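Local coordinates for interferon (Danio rerio, PDB 3PIV), which probably acts as a secreted type I interferon-like cytokine that binds cell-surface receptors in antiviral defence, at residues E5-Y10 with S94-C99; E16-L21 with H147-D152; H64-R69 with E83-I88; R69-S74 with K130-E135. One frame throughout, in Å; residues are numbered along the deposited sequence.

Contact 1: residues E5-Y10 with S94-C99; sequences EWLGRY and SDLKEC
Trp6 lays the face of its indole on the shoulder of helix 79-101, and Asp95 supplies the bump beneath it. Asp95 CB lies 3.7 Å from the centroid of the five-membered ring of Trp6, 21° off the ring normal, which meets the geometry of a CH-pi contact. The opposite face of the ring carries Glu5 CG, so the indole is sandwiched. At its edge, Trp6 NE1 gives a nearly straight hydrogen bond of 3.1 Å to Glu98 OE2 (167° at the hydrogen); the oxygen lies in the ring plane but is itself met from above its carboxylate plane, and it also pairs with Arg102. Also at the edge, Trp6 CD1 meets Cys99 SG at 3.7 Å. That sulfur belongs to the Cys4-Cys99 disulfide, which fastens the N-terminal lead-in of the four-helix cytokine fold to helix 79-101. Leu96 is the second bump. Its CD2 fits between Trp6 CB, 3.9 Å away, and Leu7 CD2, 4.1 Å away, while Leu96 CD1 touches the ring edge of Tyr10 at CE1. Tyr10, which closes the type II turn Leu7-Tyr10, holds CG anti to its backbone N (chi1 -163°), turning its ring edge to the methyl.

Contact 2: residues E16-L21 with H147-D152; sequences ESLNLL and HLQRMD
Leu148 pushes its side chain between Ser17, Leu18 and Leu21, and it carries most of the contact. Its CB already touches helix 10-23, standing 3.8 Å from Leu18 CD2. With CG anti to the carbonyl carbon (chi1 -68°), the chain runs on past Leu18, the two leucines sliding by each other in opposite directions; CG of Leu148 comes within 4.2 Å of Ser17 OG. The branch then divides the work. Leu148 CD1 meets three residues: it is 3.6 Å from Leu18 CD2 and equally close to Ser17 OG, with Leu21 CD2 at a looser 4.2 Å. Leu148 CD2 faces Ser17 OG at 3.7 Å. That hydroxyl is not a stray polar group in an apolar setting, because it is hydrogen-bonded back to Ile13 O, with Thr14 O sharing the donor. No hydrogen bond joins the two segments, so van der Waals packing carries the contact. The short axes run antiparallel at 173° and approach to 10.7 Å, as expected for the first and last helices of a four-helix cytokine bundle. Helix 79-101 closes one flank, with Phe85 on Leu21 and both Ile88 and Leu89 on Ser17, while Met151 turns to Leu55 and Leu59 of helix 48-66.

Contact 3: residues H64-R69 with E83-I88; sequences HLMDAR and EDFLNI
Leu86 fills the step where helix 48-66 ends, one methyl on the last helical residue, Met66, the other on Asp67 just past it. Leu86 CD2 packs 3.8 Å from Met66 CB. Beside this, Met66 CG meets Phe85 CE1 at 4.0 Å, the thioether chain crossing the ring obliquely; Phe85 CG is anti to its backbone N (chi1 -178°), which carries the ring inward among Met24, Val144 and Leu148. This is the tight, buried half, and it joins helices 48-66 and 79-101 within the interferon bundle. Leu86 CD1, 3.9 Å from Asp67 CB, marks the border to the polar, more open side. Asp67, exposed, centres an inverse gamma turn, after which the Arg69 side chain bends back toward helix 79-101. Arg69 NH2 makes a salt bridge of 2.7 Å to Glu83 OE1; the guanidinium and carboxylate planes are nearly parallel (9°) but stepped, OE1 meeting NH2 from out of the guanidinium plane, while Arg69 NE pairs with Asp67 OD1 at 3.2 Å. Leu86 CD1 sits over one face of the guanidinium. The acidic oxygens Asp67 OD1 and Glu83 OE1 are 5.4 Å apart, so the arginine between them probably offsets their repulsion and favours both carboxylates staying ionised.

Contact 4: residues R69-S74 with K130-E135; sequences REHMNS and KQYSAE
A single water, water 1, ties His71, Ser74 and Tyr132 together. It donates to Tyr132 O at 2.6 Å and to His71 O at 2.8 Å, and accepts from Ser74 N at 3.1 Å. His71 O is gripped a second time, by the indole NE1 of Trp137. Beside the water-bridged backbone the side chains of His71 and Tyr132 form an offset stack, centroids 4.1 Å apart and planes only 6° from parallel. Tyr132 CG is anti to its carbonyl carbon (chi1 -61°), which puts the ring against His71. Tyr132 CZ lies over the centre of the imidazole, Glu70 CG on the opposite face. His71 CB, 3.6 Å from the Tyr132 ring centroid and 17° off its normal, adds a CH-pi contact. Farther along, Ala134 CB approaches Ser74 O at 3.4 Å. On one side the contact takes the loop between helices 48-66 and 79-101; on the other, the link from helix 111-129, closed by a Schellman motif at Gln131, to helix 134-158, which Ser133 N-caps through Ala136 N.

Contacts 1 and 4 lie on opposite sides of the chain's centre, their own centres about 32 Å apart, while contacts 2 and 3 occupy the bundle between. Contact 2 meets contact 3 through Phe85, whose CE2 is 3.4 Å from Ser17 O and whose CA is 3.8 Å from Leu20 CD1. It meets contact 1 where Tyr10 OH approaches Met151 CE at 3.9 Å. Contacts 3 and 4 share Arg69 and touch at Met66 O and Met72 CE, 3.4 Å apart. Helix 79-101 serves contacts 1 and 3; helix 134-158 serves 2 and 4. A bound nickel ion lies about 10 Å from the Asp67 side chain and about 13 Å from that of Tyr132.

Contact 1: residues E5-Y10 with S94-C99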
loop_
_atom_site.group_PDB
_atom_site.type_symbol
_atom_site.label_atom_id
_atom_site.label_comp_id
_atom_site.label_asym_id
_atom_site.label_seq_id
_atom_site.Cartn_x
_atom_site.Cartn_y
_atom_site.Cartn_z
ATOM N N GLU A 5 -7.281 12.803 -13.605
ATOM C CA GLU A 5 -8.333 13.314 -12.739
ATOM C C GLU A 5 -8.375 12.615 -11.382
ATOM O O GLU A 5 -8.684 13.237 -10.366
ATOM C CB GLU A 5 -9.690 13.174 -13.436
ATOM C CG GLU A 5 -10.868 12.929 -12.484
ATOM C CD GLU A 5 -11.209 14.144 -11.625
ATOM O OE1 GLU A 5 -11.153 15.279 -12.148
ATOM O OE2 GLU A 5 -11.541 13.962 -10.431
ATOM N N TRP A 6 -8.059 11.322 -11.361
ATOM C CA TRP A 6 -8.317 10.512 -10.174
ATOM C C TRP A 6 -7.356 10.752 -9.011
ATOM O O TRP A 6 -7.509 10.156 -7.939
ATOM C CB TRP A 6 -8.398 9.037 -10.547
ATOM C CG TRP A 6 -9.471 8.783 -11.569
ATOM C CD1 TRP A 6 -9.299 8.383 -12.870
ATOM C CD2 TRP A 6 -10.885 8.944 -11.382
ATOM N NE1 TRP A 6 -10.522 8.271 -13.494
ATOM C CE2 TRP A 6 -11.508 8.611 -12.604
ATOM C CE3 TRP A 6 -11.683 9.331 -10.299
ATOM C CZ2 TRP A 6 -12.892 8.650 -12.768
ATOM C CZ3 TRP A 6 -13.053 9.365 -10.464
ATOM C CH2 TRP A 6 -13.646 9.029 -11.689
ATOM N N LEU A 7 -6.383 11.637 -9.223
ATOM C CA LEU A 7 -5.506 12.103 -8.152
ATOM C C LEU A 7 -6.196 13.161 -7.296
ATOM O O LEU A 7 -5.614 13.688 -6.345
ATOM C CB LEU A 7 -4.222 12.698 -8.727
ATOM C CG LEU A 7 -3.273 11.739 -9.437
ATOM C CD1 LEU A 7 -2.248 12.531 -10.227
ATOM C CD2 LEU A 7 -2.603 10.797 -8.431
ATOM N N GLY A 8 -7.437 13.480 -7.639
ATOM C CA GLY A 8 -8.166 14.500 -6.916
ATOM C C GLY A 8 -8.809 13.947 -5.666
ATOM O O GLY A 8 -9.341 12.838 -5.664
ATOM N N ARG A 9 -8.755 14.728 -4.592
ATOM C CA ARG A 9 -9.366 14.331 -3.332
ATOM C C ARG A 9 -8.723 13.066 -2.754
ATOM O O ARG A 9 -9.340 12.351 -1.965
ATOM C CB ARG A 9 -10.874 14.148 -3.512
ATOM C CG ARG A 9 -11.632 15.470 -3.678
ATOM C CD ARG A 9 -13.110 15.263 -4.056
ATOM N NE ARG A 9 -13.896 14.626 -2.998
ATOM C CZ ARG A 9 -14.451 13.420 -3.095
ATOM N NH1 ARG A 9 -14.311 12.714 -4.211
ATOM N NH2 ARG A 9 -15.151 12.923 -2.080
ATOM N N TYR A 10 -7.469 12.822 -3.126
ATOM C CA TYR A 10 -6.755 11.627 -2.687
ATOM C C TYR A 10 -6.606 11.602 -1.172
ATOM O O TYR A 10 -6.580 10.543 -0.560
ATOM C CB TYR A 10 -5.378 11.535 -3.356
ATOM C CG TYR A 10 -4.773 10.152 -3.282
ATOM C CD1 TYR A 10 -4.884 9.268 -4.350
ATOM C CD2 TYR A 10 -4.113 9.719 -2.135
ATOM C CE1 TYR A 10 -4.338 7.998 -4.289
ATOM C CE2 TYR A 10 -3.567 8.447 -2.059
ATOM C CZ TYR A 10 -3.684 7.590 -3.138
ATOM O OH TYR A 10 -3.150 6.327 -3.072
ATOM N N SER A 94 -8.579 1.088 -9.028
ATOM C CA SER A 94 -9.289 0.890 -10.286
ATOM C C SER A 94 -9.515 2.208 -11.077
ATOM O O SER A 94 -9.477 2.211 -12.297
ATOM C CB SER A 94 -10.618 0.181 -10.033
ATOM O OG SER A 94 -11.424 0.278 -11.185
ATOM N N ASP A 95 -9.759 3.317 -10.386
ATOM C CA ASP A 95 -9.838 4.617 -11.065
ATOM C C ASP A 95 -8.509 5.054 -11.689
ATOM O O ASP A 95 -8.471 5.477 -12.843
ATOM C CB ASP A 95 -10.354 5.703 -10.116
ATOM C CG ASP A 95 -11.785 5.449 -9.659
ATOM O OD1 ASP A 95 -12.457 4.603 -10.270
ATOM O OD2 ASP A 95 -12.229 6.087 -8.684
ATOM N N LEU A 96 -7.426 4.966 -10.917
ATOM C CA LEU A 96 -6.090 5.313 -11.405
ATOM C C LEU A 96 -5.639 4.462 -12.586
ATOM O O LEU A 96 -4.909 4.940 -13.460
ATOM C CB LEU A 96 -5.053 5.219 -10.275
ATOM C CG LEU A 96 -5.185 6.327 -9.226
ATOM C CD1 LEU A 96 -4.345 6.045 -7.998
ATOM C CD2 LEU A 96 -4.810 7.669 -9.843
ATOM N N LYS A 97 -6.065 3.200 -12.610
ATOM C CA LYS A 97 -5.726 2.315 -13.721
ATOM C C LYS A 97 -6.236 2.904 -15.034
ATOM O O LYS A 97 -5.681 2.663 -16.101
ATOM C CB LYS A 97 -6.325 0.921 -13.512
ATOM C CG LYS A 97 -5.565 0.043 -12.531
ATOM C CD LYS A 97 -6.348 -1.233 -12.240
ATOM C CE LYS A 97 -5.460 -2.367 -11.750
ATOM N NZ LYS A 97 -5.189 -2.184 -10.334
ATOM N N GLU A 98 -7.308 3.672 -14.955
ATOM C CA GLU A 98 -7.815 4.327 -16.147
ATOM C C GLU A 98 -6.743 5.262 -16.741
ATOM O O GLU A 98 -6.462 5.208 -17.935
ATOM C CB GLU A 98 -9.123 5.058 -15.843
ATOM C CG GLU A 98 -9.719 5.797 -17.022
ATOM C CD GLU A 98 -10.952 6.598 -16.639
ATOM O OE1 GLU A 98 -12.029 5.981 -16.457
ATOM O OE2 GLU A 98 -10.842 7.842 -16.513
ATOM N N CYS A 99 -6.120 6.090 -15.907
ATOM C CA CYS A 99 -5.067 6.967 -16.400
ATOM C C CYS A 99 -3.888 6.175 -16.917
ATOM O O CYS A 99 -3.312 6.521 -17.937
ATOM C CB CYS A 99 -4.596 7.937 -15.318
ATOM S SG CYS A 99 -5.924 8.780 -14.454
#

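Contact 2: residues E16-L21 with H147-D152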
loop_
_atom_site.group_PDB
_atom_site.type_symbol
_atom_site.label_atom_id
_atom_site.label_comp_id
_atom_site.label_asym_id
_atom_site.label_seq_id
_atom_site.Cartn_x
_atom_site.Cartn_y
_atom_site.Cartn_z
ATOM N N GLU A 16 -9.594 8.082 5.150
ATOM C CA GLU A 16 -10.500 6.967 5.405
ATOM C C GLU A 16 -9.731 5.647 5.563
ATOM O O GLU A 16 -10.008 4.874 6.477
ATOM C CB GLU A 16 -11.560 6.860 4.308
ATOM C CG GLU A 16 -12.431 8.090 4.182
ATOM C CD GLU A 16 -13.565 7.926 3.166
ATOM O OE1 GLU A 16 -13.452 7.082 2.246
ATOM O OE2 GLU A 16 -14.577 8.657 3.285
ATOM N N SER A 17 -8.742 5.404 4.704
ATOM C CA SER A 17 -8.006 4.131 4.766
ATOM C C SER A 17 -7.194 4.001 6.053
ATOM O O SER A 17 -7.167 2.932 6.673
ATOM C CB SER A 17 -7.122 3.914 3.522
ATOM O OG SER A 17 -6.020 4.807 3.492
ATOM N N LEU A 18 -6.535 5.093 6.449
ATOM C CA LEU A 18 -5.798 5.134 7.708
ATOM C C LEU A 18 -6.731 4.974 8.892
ATOM O O LEU A 18 -6.375 4.372 9.899
ATOM C CB LEU A 18 -5.003 6.445 7.848
ATOM C CG LEU A 18 -3.732 6.516 6.991
ATOM C CD1 LEU A 18 -3.164 7.940 6.972
ATOM C CD2 LEU A 18 -2.693 5.500 7.495
ATOM N N ASN A 19 -7.936 5.518 8.766
ATOM C CA ASN A 19 -8.972 5.264 9.757
ATOM C C ASN A 19 -9.336 3.792 9.922
ATOM O O ASN A 19 -9.470 3.304 11.047
ATOM C CB ASN A 19 -10.220 6.073 9.454
ATOM C CG ASN A 19 -10.491 7.096 10.514
ATOM O OD1 ASN A 19 -10.858 6.749 11.642
ATOM N ND2 ASN A 19 -10.288 8.372 10.180
ATOM N N LEU A 20 -9.508 3.086 8.811
ATOM C CA LEU A 20 -9.869 1.672 8.886
ATOM C C LEU A 20 -8.696 0.881 9.431
ATOM O O LEU A 20 -8.879 -0.036 10.234
ATOM C CB LEU A 20 -10.270 1.133 7.516
ATOM C CG LEU A 20 -11.471 1.854 6.891
ATOM C CD1 LEU A 20 -11.517 1.634 5.391
ATOM C CD2 LEU A 20 -12.756 1.400 7.547
ATOM N N LEU A 21 -7.489 1.264 9.010
ATOM C CA LEU A 21 -6.279 0.585 9.444
ATOM C C LEU A 21 -6.088 0.750 10.956
ATOM O O LEU A 21 -5.657 -0.176 11.659
ATOM C CB LEU A 21 -5.052 1.108 8.681
ATOM C CG LEU A 21 -3.815 0.216 8.806
ATOM C CD1 LEU A 21 -4.001 -1.079 7.981
ATOM C CD2 LEU A 21 -2.562 0.934 8.373
ATOM N N HIS A 147 3.287 3.205 4.266
ATOM C CA HIS A 147 3.071 3.342 2.826
ATOM C C HIS A 147 1.977 4.372 2.592
ATOM O O HIS A 147 2.085 5.232 1.715
ATOM C CB HIS A 147 2.635 2.009 2.202
ATOM C CG HIS A 147 3.751 1.031 2.010
ATOM N ND1 HIS A 147 4.623 1.096 0.947
ATOM C CD2 HIS A 147 4.132 -0.040 2.748
ATOM C CE1 HIS A 147 5.503 0.115 1.043
ATOM N NE2 HIS A 147 5.219 -0.594 2.120
ATOM N N LEU A 148 0.903 4.272 3.364
ATOM C CA LEU A 148 -0.239 5.141 3.134
ATOM C C LEU A 148 0.168 6.610 3.355
ATOM O O LEU A 148 -0.283 7.495 2.628
ATOM C CB LEU A 148 -1.421 4.763 4.036
ATOM C CG LEU A 148 -2.106 3.407 3.763
ATOM C CD1 LEU A 148 -3.140 3.102 4.826
ATOM C CD2 LEU A 148 -2.739 3.392 2.374
ATOM N N GLN A 149 1.022 6.853 4.347
ATOM C CA GLN A 149 1.464 8.219 4.664
ATOM C C GLN A 149 2.303 8.781 3.538
ATOM O O GLN A 149 2.060 9.878 3.087
ATOM C CB GLN A 149 2.226 8.268 5.999
ATOM C CG GLN A 149 1.303 8.217 7.195
ATOM C CD GLN A 149 1.985 7.818 8.482
ATOM O OE1 GLN A 149 3.059 7.203 8.480
ATOM N NE2 GLN A 149 1.345 8.143 9.604
ATOM N N ARG A 150 3.251 7.999 3.039
ATOM C CA ARG A 150 4.086 8.451 1.935
ATOM C C ARG A 150 3.342 8.525 0.583
ATOM O O ARG A 150 3.590 9.435 -0.212
ATOM C CB ARG A 150 5.333 7.579 1.824
ATOM C CG ARG A 150 6.252 7.610 3.062
ATOM C CD ARG A 150 6.949 8.959 3.274
ATOM N NE ARG A 150 7.772 9.390 2.141
ATOM C CZ ARG A 150 9.082 9.160 2.014
ATOM N NH1 ARG A 150 9.727 8.474 2.938
ATOM N NH2 ARG A 150 9.741 9.593 0.947
ATOM N N MET A 151 2.451 7.572 0.318
ATOM C CA MET A 151 1.653 7.620 -0.904
ATOM C C MET A 151 0.894 8.926 -1.016
ATOM O O MET A 151 0.764 9.473 -2.088
ATOM C CB MET A 151 0.684 6.435 -0.992
ATOM C CG MET A 151 1.392 5.109 -1.238
ATOM S SD MET A 151 0.335 3.698 -0.849
ATOM C CE MET A 151 -0.499 3.485 -2.426
ATOM N N ASP A 152 0.413 9.425 0.110
ATOM C CA ASP A 152 -0.363 10.660 0.142
ATOM C C ASP A 152 0.483 11.878 -0.262
ATOM O O ASP A 152 -0.007 12.819 -0.887
ATOM C CB ASP A 152 -0.942 10.854 1.546
ATOM C CG ASP A 152 -1.755 12.118 1.672
ATOM O OD1 ASP A 152 -2.903 12.148 1.171
ATOM O OD2 ASP A 152 -1.247 13.080 2.280
#

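Contact 3: residues H64-R69 with E83-I88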
loop_
_atom_site.group_PDB
_atom_site.type_symbol
_atom_site.label_atom_id
_atom_site.label_comp_id
_atom_site.label_asym_id
_atom_site.label_seq_id
_atom_site.Cartn_x
_atom_site.Cartn_y
_atom_site.Cartn_z
ATOM N N HIS A 64 -3.351 -7.017 -1.908
ATOM C CA HIS A 64 -3.004 -8.423 -1.979
ATOM C C HIS A 64 -2.439 -8.946 -0.670
ATOM O O HIS A 64 -2.752 -10.070 -0.252
ATOM C CB HIS A 64 -2.047 -8.655 -3.142
ATOM C CG HIS A 64 -2.674 -8.380 -4.473
ATOM N ND1 HIS A 64 -1.947 -8.032 -5.588
ATOM C CD2 HIS A 64 -3.975 -8.396 -4.856
ATOM C CE1 HIS A 64 -2.772 -7.855 -6.611
ATOM N NE2 HIS A 64 -4.006 -8.068 -6.192
ATOM N N LEU A 65 -1.630 -8.119 -0.018
ATOM C CA LEU A 65 -1.013 -8.489 1.258
ATOM C C LEU A 65 -2.073 -8.686 2.332
ATOM O O LEU A 65 -1.990 -9.620 3.142
ATOM C CB LEU A 65 -0.028 -7.398 1.703
ATOM C CG LEU A 65 0.767 -7.619 2.992
ATOM C CD1 LEU A 65 1.545 -8.921 2.939
ATOM C CD2 LEU A 65 1.699 -6.449 3.264
ATOM N N MET A 66 -3.073 -7.807 2.333
ATOM C CA MET A 66 -4.030 -7.720 3.444
ATOM C C MET A 66 -5.209 -8.665 3.259
ATOM O O MET A 66 -5.935 -8.946 4.203
ATOM C CB MET A 66 -4.532 -6.279 3.610
ATOM C CG MET A 66 -3.447 -5.299 4.100
ATOM S SD MET A 66 -2.887 -5.645 5.769
ATOM C CE MET A 66 -4.225 -5.001 6.767
ATOM N N ASP A 67 -5.390 -9.137 2.028
ATOM C CA ASP A 67 -6.483 -10.034 1.662
ATOM C C ASP A 67 -6.099 -11.441 2.090
ATOM O O ASP A 67 -5.870 -12.305 1.250
ATOM C CB ASP A 67 -6.693 -9.971 0.136
ATOM C CG ASP A 67 -7.933 -10.753 -0.345
ATOM O OD1 ASP A 67 -8.810 -11.084 0.481
ATOM O OD2 ASP A 67 -8.031 -11.028 -1.567
ATOM N N ALA A 68 -6.016 -11.663 3.400
ATOM C CA ALA A 68 -5.441 -12.899 3.929
ATOM C C ALA A 68 -6.166 -13.408 5.175
ATOM O O ALA A 68 -5.544 -13.888 6.113
ATOM C CB ALA A 68 -3.940 -12.703 4.225
ATOM N N ARG A 69 -7.487 -13.287 5.174
ATOM C CA ARG A 69 -8.305 -13.747 6.282
ATOM C C ARG A 69 -7.924 -15.163 6.727
ATOM O O ARG A 69 -7.867 -15.452 7.913
ATOM C CB ARG A 69 -9.773 -13.669 5.890
ATOM C CG ARG A 69 -9.989 -13.572 4.365
ATOM C CD ARG A 69 -9.551 -12.225 3.676
ATOM N NE ARG A 69 -10.695 -11.667 2.959
ATOM C CZ ARG A 69 -11.580 -10.821 3.494
ATOM N NH1 ARG A 69 -11.449 -10.403 4.767
ATOM N NH2 ARG A 69 -12.600 -10.395 2.756
ATOM N N GLU A 83 -12.086 -5.983 5.123
ATOM C CA GLU A 83 -12.732 -5.972 3.817
ATOM C C GLU A 83 -12.989 -4.532 3.349
ATOM O O GLU A 83 -12.791 -4.194 2.183
ATOM C CB GLU A 83 -14.032 -6.797 3.857
ATOM C CG GLU A 83 -14.883 -6.699 2.584
ATOM C CD GLU A 83 -14.247 -7.367 1.376
ATOM O OE1 GLU A 83 -13.208 -8.051 1.518
ATOM O OE2 GLU A 83 -14.782 -7.202 0.265
ATOM N N ASP A 84 -13.435 -3.676 4.252
ATOM C CA ASP A 84 -13.638 -2.282 3.870
ATOM C C ASP A 84 -12.330 -1.640 3.410
ATOM O O ASP A 84 -12.304 -0.879 2.432
ATOM C CB ASP A 84 -14.275 -1.488 5.010
ATOM C CG ASP A 84 -15.724 -1.891 5.256
ATOM O OD1 ASP A 84 -16.398 -2.284 4.282
ATOM O OD2 ASP A 84 -16.183 -1.816 6.413
ATOM N N PHE A 85 -11.248 -1.974 4.110
ATOM C CA PHE A 85 -9.931 -1.434 3.810
ATOM C C PHE A 85 -9.538 -1.827 2.398
ATOM O O PHE A 85 -9.076 -0.992 1.609
ATOM C CB PHE A 85 -8.917 -1.973 4.814
ATOM C CG PHE A 85 -7.527 -1.451 4.618
ATOM C CD1 PHE A 85 -6.559 -2.234 4.028
ATOM C CD2 PHE A 85 -7.185 -0.175 5.056
ATOM C CE1 PHE A 85 -5.260 -1.749 3.848
ATOM C CE2 PHE A 85 -5.899 0.313 4.889
ATOM C CZ PHE A 85 -4.933 -0.475 4.283
ATOM N N LEU A 86 -9.727 -3.109 2.088
ATOM C CA LEU A 86 -9.431 -3.641 0.770
ATOM C C LEU A 86 -10.214 -2.899 -0.297
ATOM O O LEU A 86 -9.690 -2.579 -1.364
ATOM C CB LEU A 86 -9.824 -5.120 0.692
ATOM C CG LEU A 86 -9.109 -6.105 1.605
ATOM C CD1 LEU A 86 -9.582 -7.551 1.290
ATOM C CD2 LEU A 86 -7.611 -5.960 1.411
ATOM N N ASN A 87 -11.483 -2.652 0.001
ATOM C CA ASN A 87 -12.411 -2.069 -0.957
ATOM C C ASN A 87 -12.116 -0.607 -1.235
ATOM O O ASN A 87 -12.133 -0.166 -2.374
ATOM C CB ASN A 87 -13.843 -2.234 -0.450
ATOM C CG ASN A 87 -14.391 -3.616 -0.727
ATOM O OD1 ASN A 87 -13.956 -4.288 -1.669
ATOM N ND2 ASN A 87 -15.354 -4.050 0.081
ATOM N N ILE A 88 -11.845 0.149 -0.184
ATOM C CA ILE A 88 -11.532 1.554 -0.369
ATOM C C ILE A 88 -10.318 1.674 -1.300
ATOM O O ILE A 88 -10.323 2.423 -2.276
ATOM C CB ILE A 88 -11.341 2.270 0.994
ATOM C CG1 ILE A 88 -11.832 3.713 0.923
ATOM C CG2 ILE A 88 -9.900 2.231 1.459
ATOM C CD1 ILE A 88 -10.816 4.671 0.355
#

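Contact 4: residues R69-S74 with K130-E135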
loop_
_atom_site.group_PDB
_atom_site.type_symbol
_atom_site.label_atom_id
_atom_site.label_comp_id
_atom_site.label_asym_id
_atom_site.label_seq_id
_atom_site.Cartn_x
_atom_site.Cartn_y
_atom_site.Cartn_z
ATOM N N ARG A 69 -7.487 -13.287 5.174
ATOM C CA ARG A 69 -8.305 -13.747 6.282
ATOM C C ARG A 69 -7.924 -15.163 6.727
ATOM O O ARG A 69 -7.867 -15.452 7.913
ATOM C CB ARG A 69 -9.773 -13.669 5.890
ATOM C CG ARG A 69 -9.989 -13.572 4.365
ATOM C CD ARG A 69 -9.551 -12.225 3.676
ATOM N NE ARG A 69 -10.695 -11.667 2.959
ATOM C CZ ARG A 69 -11.580 -10.821 3.494
ATOM N NH1 ARG A 69 -11.449 -10.403 4.767
ATOM N NH2 ARG A 69 -12.600 -10.395 2.756
ATOM N N GLU A 70 -7.634 -16.024 5.760
ATOM C CA GLU A 70 -7.236 -17.398 6.026
ATOM C C GLU A 70 -5.960 -17.519 6.869
ATOM O O GLU A 70 -5.678 -18.595 7.399
ATOM C CB GLU A 70 -7.095 -18.175 4.712
ATOM C CG GLU A 70 -5.805 -17.930 3.921
ATOM C CD GLU A 70 -5.893 -16.759 2.938
ATOM O OE1 GLU A 70 -6.497 -15.713 3.267
ATOM O OE2 GLU A 70 -5.341 -16.884 1.820
ATOM N N HIS A 71 -5.211 -16.423 7.010
ATOM C CA HIS A 71 -3.963 -16.409 7.798
ATOM C C HIS A 71 -3.984 -15.441 8.966
ATOM O O HIS A 71 -2.927 -15.021 9.439
ATOM C CB HIS A 71 -2.753 -16.041 6.924
ATOM C CG HIS A 71 -2.492 -17.018 5.824
ATOM N ND1 HIS A 71 -2.498 -16.663 4.493
ATOM C CD2 HIS A 71 -2.233 -18.347 5.859
ATOM C CE1 HIS A 71 -2.245 -17.728 3.754
ATOM N NE2 HIS A 71 -2.083 -18.763 4.558
ATOM N N MET A 72 -5.174 -15.086 9.430
ATOM C CA MET A 72 -5.305 -14.060 10.449
ATOM C C MET A 72 -5.950 -14.528 11.753
ATOM O O MET A 72 -6.428 -13.701 12.525
ATOM C CB MET A 72 -6.060 -12.852 9.881
ATOM C CG MET A 72 -5.252 -12.059 8.852
ATOM S SD MET A 72 -6.208 -10.781 8.029
ATOM C CE MET A 72 -4.893 -9.831 7.271
ATOM N N ASN A 73 -5.965 -15.840 11.999
ATOM C CA ASN A 73 -6.442 -16.365 13.288
ATOM C C ASN A 73 -5.769 -15.706 14.458
ATOM O O ASN A 73 -6.403 -15.456 15.476
ATOM C CB ASN A 73 -6.147 -17.848 13.432
ATOM C CG ASN A 73 -7.198 -18.708 12.819
ATOM O OD1 ASN A 73 -8.244 -18.226 12.361
ATOM N ND2 ASN A 73 -6.932 -20.005 12.795
ATOM N N SER A 74 -4.468 -15.464 14.310
ATOM C CA SER A 74 -3.649 -14.961 15.404
ATOM C C SER A 74 -3.928 -13.496 15.733
ATOM O O SER A 74 -3.483 -13.001 16.768
ATOM C CB SER A 74 -2.164 -15.157 15.101
ATOM O OG SER A 74 -1.886 -16.510 14.772
ATOM N N LYS A 130 7.244 -16.223 10.439
ATOM C CA LYS A 130 6.711 -16.056 11.780
ATOM C C LYS A 130 5.382 -16.771 11.929
ATOM O O LYS A 130 4.680 -16.565 12.914
ATOM C CB LYS A 130 6.520 -14.576 12.100
ATOM C CG LYS A 130 7.732 -13.711 11.829
ATOM C CD LYS A 130 8.567 -13.536 13.080
ATOM C CE LYS A 130 9.336 -12.217 13.053
ATOM N NZ LYS A 130 10.048 -11.966 14.339
ATOM N N GLN A 131 5.025 -17.596 10.951
ATOM C CA GLN A 131 3.783 -18.353 11.044
ATOM C C GLN A 131 2.591 -17.422 11.291
ATOM O O GLN A 131 1.685 -17.757 12.056
ATOM C CB GLN A 131 3.882 -19.366 12.190
ATOM C CG GLN A 131 5.222 -20.102 12.275
ATOM C CD GLN A 131 5.488 -20.686 13.660
ATOM O OE1 GLN A 131 5.493 -21.903 13.842
ATOM N NE2 GLN A 131 5.704 -19.814 14.642
ATOM N N TYR A 132 2.610 -16.245 10.661
ATOM C CA TYR A 132 1.477 -15.314 10.715
ATOM C C TYR A 132 1.058 -15.026 12.153
ATOM O O TYR A 132 -0.125 -15.039 12.490
ATOM C CB TYR A 132 0.285 -15.846 9.908
ATOM C CG TYR A 132 0.559 -16.051 8.425
ATOM C CD1 TYR A 132 0.459 -14.992 7.524
ATOM C CD2 TYR A 132 0.902 -17.300 7.925
ATOM C CE1 TYR A 132 0.713 -15.164 6.169
ATOM C CE2 TYR A 132 1.159 -17.490 6.564
ATOM C CZ TYR A 132 1.055 -16.416 5.691
ATOM O OH TYR A 132 1.304 -16.587 4.345
ATOM N N SER A 133 2.048 -14.765 13.000
ATOM C CA SER A 133 1.796 -14.466 14.396
ATOM C C SER A 133 1.139 -13.096 14.502
ATOM O O SER A 133 1.099 -12.347 13.533
ATOM C CB SER A 133 3.111 -14.460 15.160
ATOM O OG SER A 133 3.920 -13.379 14.739
ATOM N N ALA A 134 0.613 -12.769 15.673
ATOM C CA ALA A 134 0.037 -11.452 15.877
ATOM C C ALA A 134 1.070 -10.336 15.667
ATOM O O ALA A 134 0.752 -9.302 15.081
ATOM C CB ALA A 134 -0.609 -11.345 17.256
ATOM N N GLU A 135 2.303 -10.533 16.124
ATOM C CA GLU A 135 3.306 -9.467 15.981
ATOM C C GLU A 135 3.859 -9.381 14.561
ATOM O O GLU A 135 4.260 -8.309 14.125
ATOM C CB GLU A 135 4.447 -9.589 16.999
ATOM C CG GLU A 135 4.626 -8.359 17.931
ATOM C CD GLU A 135 4.288 -6.981 17.295
ATOM O OE1 GLU A 135 4.882 -6.592 16.252
ATOM O OE2 GLU A 135 3.434 -6.269 17.878
HETATM O O HOH W 1 -2.505 -15.982 12.023
#